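Local coordinates for protein beta-fructofuranosidase (Arthrobacter, PDB 3WPU) that is a beta-fructofuranosidase of the levansucrase/invertase family, whose fold is a five-bladed beta-propeller, at residues 241-246 with 262-267. Sequence-based numbering, arbitrary orientation.
Sequences FFNFRD and VFEGNS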
ATOM      1  N   PHE A 241       9.238 -15.379 -12.161  1.00 15.21           N
ATOM      2  CA  PHE A 241       8.276 -14.303 -11.949  1.00 15.68           C
ATOM      3  C   PHE A 241       7.944 -14.126 -10.483  1.00 13.77           C
ATOM      4  O   PHE A 241       6.842 -13.679 -10.126  1.00 13.18           O
ATOM      5  CB  PHE A 241       7.030 -14.575 -12.763  1.00 17.76           C
ATOM      6  CG  PHE A 241       7.304 -14.648 -14.235  1.00 20.30           C
ATOM      7  CD1 PHE A 241       7.765 -13.529 -14.919  1.00 22.28           C
ATOM      8  CD2 PHE A 241       7.155 -15.840 -14.929  1.00 23.00           C
ATOM      9  CE1 PHE A 241       8.049 -13.588 -16.279  1.00 23.31           C
ATOM     10  CE2 PHE A 241       7.429 -15.908 -16.292  1.00 22.98           C
ATOM     11  CZ  PHE A 241       7.880 -14.779 -16.962  1.00 23.43           C
ATOM     12  N   PHE A 242       8.933 -14.401  -9.638  1.00 12.89           N
ATOM     13  CA  PHE A 242       8.834 -14.134  -8.213  1.00 12.08           C
ATOM     14  C   PHE A 242       8.476 -12.686  -7.918  1.00 11.71           C
ATOM     15  O   PHE A 242       8.814 -11.798  -8.687  1.00 11.94           O
ATOM     16  CB  PHE A 242      10.148 -14.483  -7.492  1.00 11.91           C
ATOM     17  CG  PHE A 242      11.282 -13.494  -7.704  1.00 12.24           C
ATOM     18  CD1 PHE A 242      11.774 -12.761  -6.629  1.00 12.48           C
ATOM     19  CD2 PHE A 242      11.897 -13.325  -8.951  1.00 12.44           C
ATOM     20  CE1 PHE A 242      12.841 -11.902  -6.789  1.00 12.33           C
ATOM     21  CE2 PHE A 242      12.950 -12.438  -9.124  1.00 12.40           C
ATOM     22  CZ  PHE A 242      13.433 -11.726  -8.038  1.00 12.63           C
ATOM     23  N   ASN A 243       7.794 -12.478  -6.792  1.00 10.95           N
ATOM     24  CA  ASN A 243       7.425 -11.168  -6.283  1.00 10.34           C
ATOM     25  C   ASN A 243       8.343 -10.752  -5.154  1.00 10.53           C
ATOM     26  O   ASN A 243       8.648 -11.555  -4.286  1.00 10.19           O
ATOM     27  CB  ASN A 243       5.988 -11.227  -5.765  1.00 10.70           C
ATOM     28  CG  ASN A 243       5.015 -11.681  -6.835  1.00 11.75           C
ATOM     29  OD1 ASN A 243       4.381 -12.741  -6.740  1.00 14.31           O
ATOM     30  ND2 ASN A 243       4.890 -10.879  -7.842  1.00 10.90           N
ATOM     31  N   PHE A 244       8.750  -9.491  -5.165  1.00 10.46           N
ATOM     32  CA  PHE A 244       9.655  -8.949  -4.117  1.00  9.60           C
ATOM     33  C   PHE A 244       9.635  -7.447  -4.271  1.00  9.59           C
ATOM     34  O   PHE A 244      10.219  -6.910  -5.205  1.00  9.64           O
ATOM     35  CB  PHE A 244      11.081  -9.504  -4.235  1.00  9.55           C
ATOM     36  CG  PHE A 244      11.959  -9.122  -3.071  1.00  9.44           C
ATOM     37  CD1 PHE A 244      11.964  -9.872  -1.911  1.00  9.44           C
ATOM     38  CD2 PHE A 244      12.780  -8.011  -3.158  1.00  9.82           C
ATOM     39  CE1 PHE A 244      12.745  -9.475  -0.831  1.00  9.53           C
ATOM     40  CE2 PHE A 244      13.580  -7.636  -2.100  1.00  9.78           C
ATOM     41  CZ  PHE A 244      13.559  -8.375  -0.937  1.00  9.73           C
ATOM     42  N   ARG A 245       8.857  -6.777  -3.443  1.00  9.29           N
ATOM     43  CA  ARG A 245       8.638  -5.338  -3.608  1.00  9.23           C
ATOM     44  C   ARG A 245       7.869  -4.711  -2.468  1.00  9.41           C
ATOM     45  O   ARG A 245       7.404  -5.414  -1.561  1.00  9.36           O
ATOM     46  CB  ARG A 245       7.872  -5.082  -4.944  1.00  9.30           C
ATOM     47  CG  ARG A 245       6.533  -5.775  -5.073  1.00 10.27           C
ATOM     48  CD  ARG A 245       5.894  -5.382  -6.412  1.00 10.64           C
ATOM     49  NE  ARG A 245       4.667  -6.107  -6.675  1.00 11.31           N
ATOM     50  CZ  ARG A 245       4.571  -7.325  -7.189  1.00 11.95           C
ATOM     51  NH1 ARG A 245       5.643  -8.009  -7.569  1.00 12.03           N
ATOM     52  NH2 ARG A 245       3.371  -7.852  -7.388  1.00 13.92           N
ATOM     53  N   ASP A 246       7.770  -3.383  -2.531  1.00  9.69           N
ATOM     54  CA  ASP A 246       6.844  -2.545  -1.757  1.00  9.71           C
ATOM     55  C   ASP A 246       7.245  -2.395  -0.263  1.00  9.33           C
ATOM     56  O   ASP A 246       6.463  -2.787   0.604  1.00  9.26           O
ATOM     57  CB  ASP A 246       5.417  -3.084  -1.790  1.00 10.77           C
ATOM     58  CG  ASP A 246       4.843  -3.241  -3.209  1.00 13.22           C
ATOM     59  OD1 ASP A 246       5.413  -2.675  -4.156  1.00 11.78           O
ATOM     60  OD2 ASP A 246       3.851  -4.036  -3.363  1.00 19.29           O
ATOM     61  N   VAL A 262       8.016  -4.033   6.377  1.00  9.71           N
ATOM     62  CA  VAL A 262       7.333  -5.119   5.715  1.00  9.56           C
ATOM     63  C   VAL A 262       7.354  -4.884   4.218  1.00  9.37           C
ATOM     64  O   VAL A 262       7.561  -3.762   3.740  1.00  9.18           O
ATOM     65  CB  VAL A 262       5.882  -5.376   6.226  1.00  9.54           C
ATOM     66  CG1 VAL A 262       5.913  -5.875   7.671  1.00  9.52           C
ATOM     67  CG2 VAL A 262       5.017  -4.150   6.131  1.00  9.60           C
ATOM     68  N   PHE A 263       7.226  -5.987   3.503  1.00  9.16           N
ATOM     69  CA  PHE A 263       7.273  -5.965   2.054  1.00  8.89           C
ATOM     70  C   PHE A 263       6.621  -7.239   1.535  1.00  8.77           C
ATOM     71  O   PHE A 263       6.398  -8.183   2.278  1.00  8.65           O
ATOM     72  CB  PHE A 263       8.731  -5.876   1.565  1.00  8.80           C
ATOM     73  CG  PHE A 263       9.625  -6.922   2.159  1.00  8.82           C
ATOM     74  CD1 PHE A 263       9.779  -8.151   1.542  1.00  9.27           C
ATOM     75  CD2 PHE A 263      10.276  -6.690   3.345  1.00  9.15           C
ATOM     76  CE1 PHE A 263      10.552  -9.137   2.096  1.00  9.50           C
ATOM     77  CE2 PHE A 263      11.058  -7.684   3.913  1.00  9.40           C
ATOM     78  CZ  PHE A 263      11.204  -8.896   3.285  1.00  9.14           C
ATOM     79  N   GLU A 264       6.231  -7.222   0.262  1.00  8.62           N
ATOM     80  CA  GLU A 264       5.752  -8.410  -0.409  1.00  8.42           C
ATOM     81  C   GLU A 264       6.877  -9.324  -0.862  1.00  8.39           C
ATOM     82  O   GLU A 264       7.837  -8.876  -1.484  1.00  8.65           O
ATOM     83  CB  GLU A 264       4.925  -8.025  -1.663  1.00  8.62           C
ATOM     84  CG  GLU A 264       4.465  -9.255  -2.425  1.00  9.07           C
ATOM     85  CD  GLU A 264       3.690  -8.935  -3.691  1.00  9.95           C
ATOM     86  OE1 GLU A 264       3.637  -7.762  -4.069  1.00 11.11           O
ATOM     87  OE2 GLU A 264       3.164  -9.891  -4.304  1.00 10.71           O
ATOM     88  N   GLY A 265       6.731 -10.611  -0.583  1.00  8.38           N
ATOM     89  CA  GLY A 265       7.574 -11.656  -1.152  1.00  9.03           C
ATOM     90  C   GLY A 265       6.757 -12.836  -1.640  1.00  9.58           C
ATOM     91  O   GLY A 265       5.509 -12.767  -1.712  1.00  9.81           O
ATOM     92  N   ASN A 266       7.451 -13.917  -2.006  1.00  9.82           N
ATOM     93  CA  ASN A 266       6.831 -15.227  -2.098  1.00 10.70           C
ATOM     94  C   ASN A 266       7.559 -16.166  -1.156  1.00 10.14           C
ATOM     95  O   ASN A 266       8.729 -15.965  -0.842  1.00 10.13           O
ATOM     96  CB  ASN A 266       6.926 -15.833  -3.501  1.00 12.00           C
ATOM     97  CG  ASN A 266       6.065 -15.117  -4.545  1.00 13.78           C
ATOM     98  OD1 ASN A 266       6.459 -15.019  -5.692  1.00 19.54           O
ATOM     99  ND2 ASN A 266       4.917 -14.669  -4.179  1.00 15.30           N
ATOM    100  N   SER A 267       6.859 -17.203  -0.717  1.00  9.86           N
ATOM    101  CA  SER A 267       7.488 -18.258   0.056  1.00 10.32           C
ATOM    102  C   SER A 267       8.624 -18.870  -0.767  1.00 10.78           C
ATOM    103  O   SER A 267       8.523 -19.062  -1.970  1.00  9.87           O
ATOM    104  CB  SER A 267       6.453 -19.314   0.423  1.00 10.32           C
ATOM    105  OG  SER A 267       5.441 -18.759   1.235  1.00 10.60           O
TER
HETATM  106  O   HOH W   1      10.316 -13.172  -2.725  1.00  8.65           O
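Glu-264 and Arg-245 face each other as an antiparallel hydrogen-bonded pair of a beta hairpin, with two backbone bonds between them: Arg-245 N to Glu-264 O at 3.0 Å and Glu-264 N to Arg-245 O at 2.8 Å. Their side chains leave the same face of the sheet and run alongside each other. With CG anti to its backbone N (chi1 177°) and the chain extended beyond it, Glu-264 brings OE1 over one face of the guanidinium, 3.3 Å from Arg-245 NE. The planes of carboxylate and guanidinium are turned 66° apart and no N-H points at this oxygen, so the salt bridge rests on charge alone; Arg-245 NH2 forms a second with Glu-338. Glu-264 OE1 also lies 3.8 Å from Asp-246 OD2, which accepts a hydrogen bond from Arg-339 N. Arg-245 and Asp-246 open the family's Arg-Asp-Pro motif, and Asp-246 OD1 is hydrogen-bonded to a bound glycerol. The other carboxylate oxygen, Glu-264 OE2, packs against Asn-243 CB at 3.4 Å.

Asn-243 lies beyond the paired strand, where a side chain and one bridging water take over the pairing. Its backbone N donates to Asn-266 OD1 (3.1 Å), approaching from above the carbonyl plane, 56° out of it. The water donates to Asn-243 O and accepts from Asn-266 N. On the face away from the charges, Phe-244 CE1 meets Phe-263 CE1 at 3.7 Å, the rings oblique.

The antiparallel order 245-250, 260-266, 305-313, 321-331, with 245-250 at one edge, fits a blade of the five-bladed propeller known for this family. Strand 305-313 pairs with the far side of 260-266, and Ile-200 of strand 197-210 touches both phenylalanines.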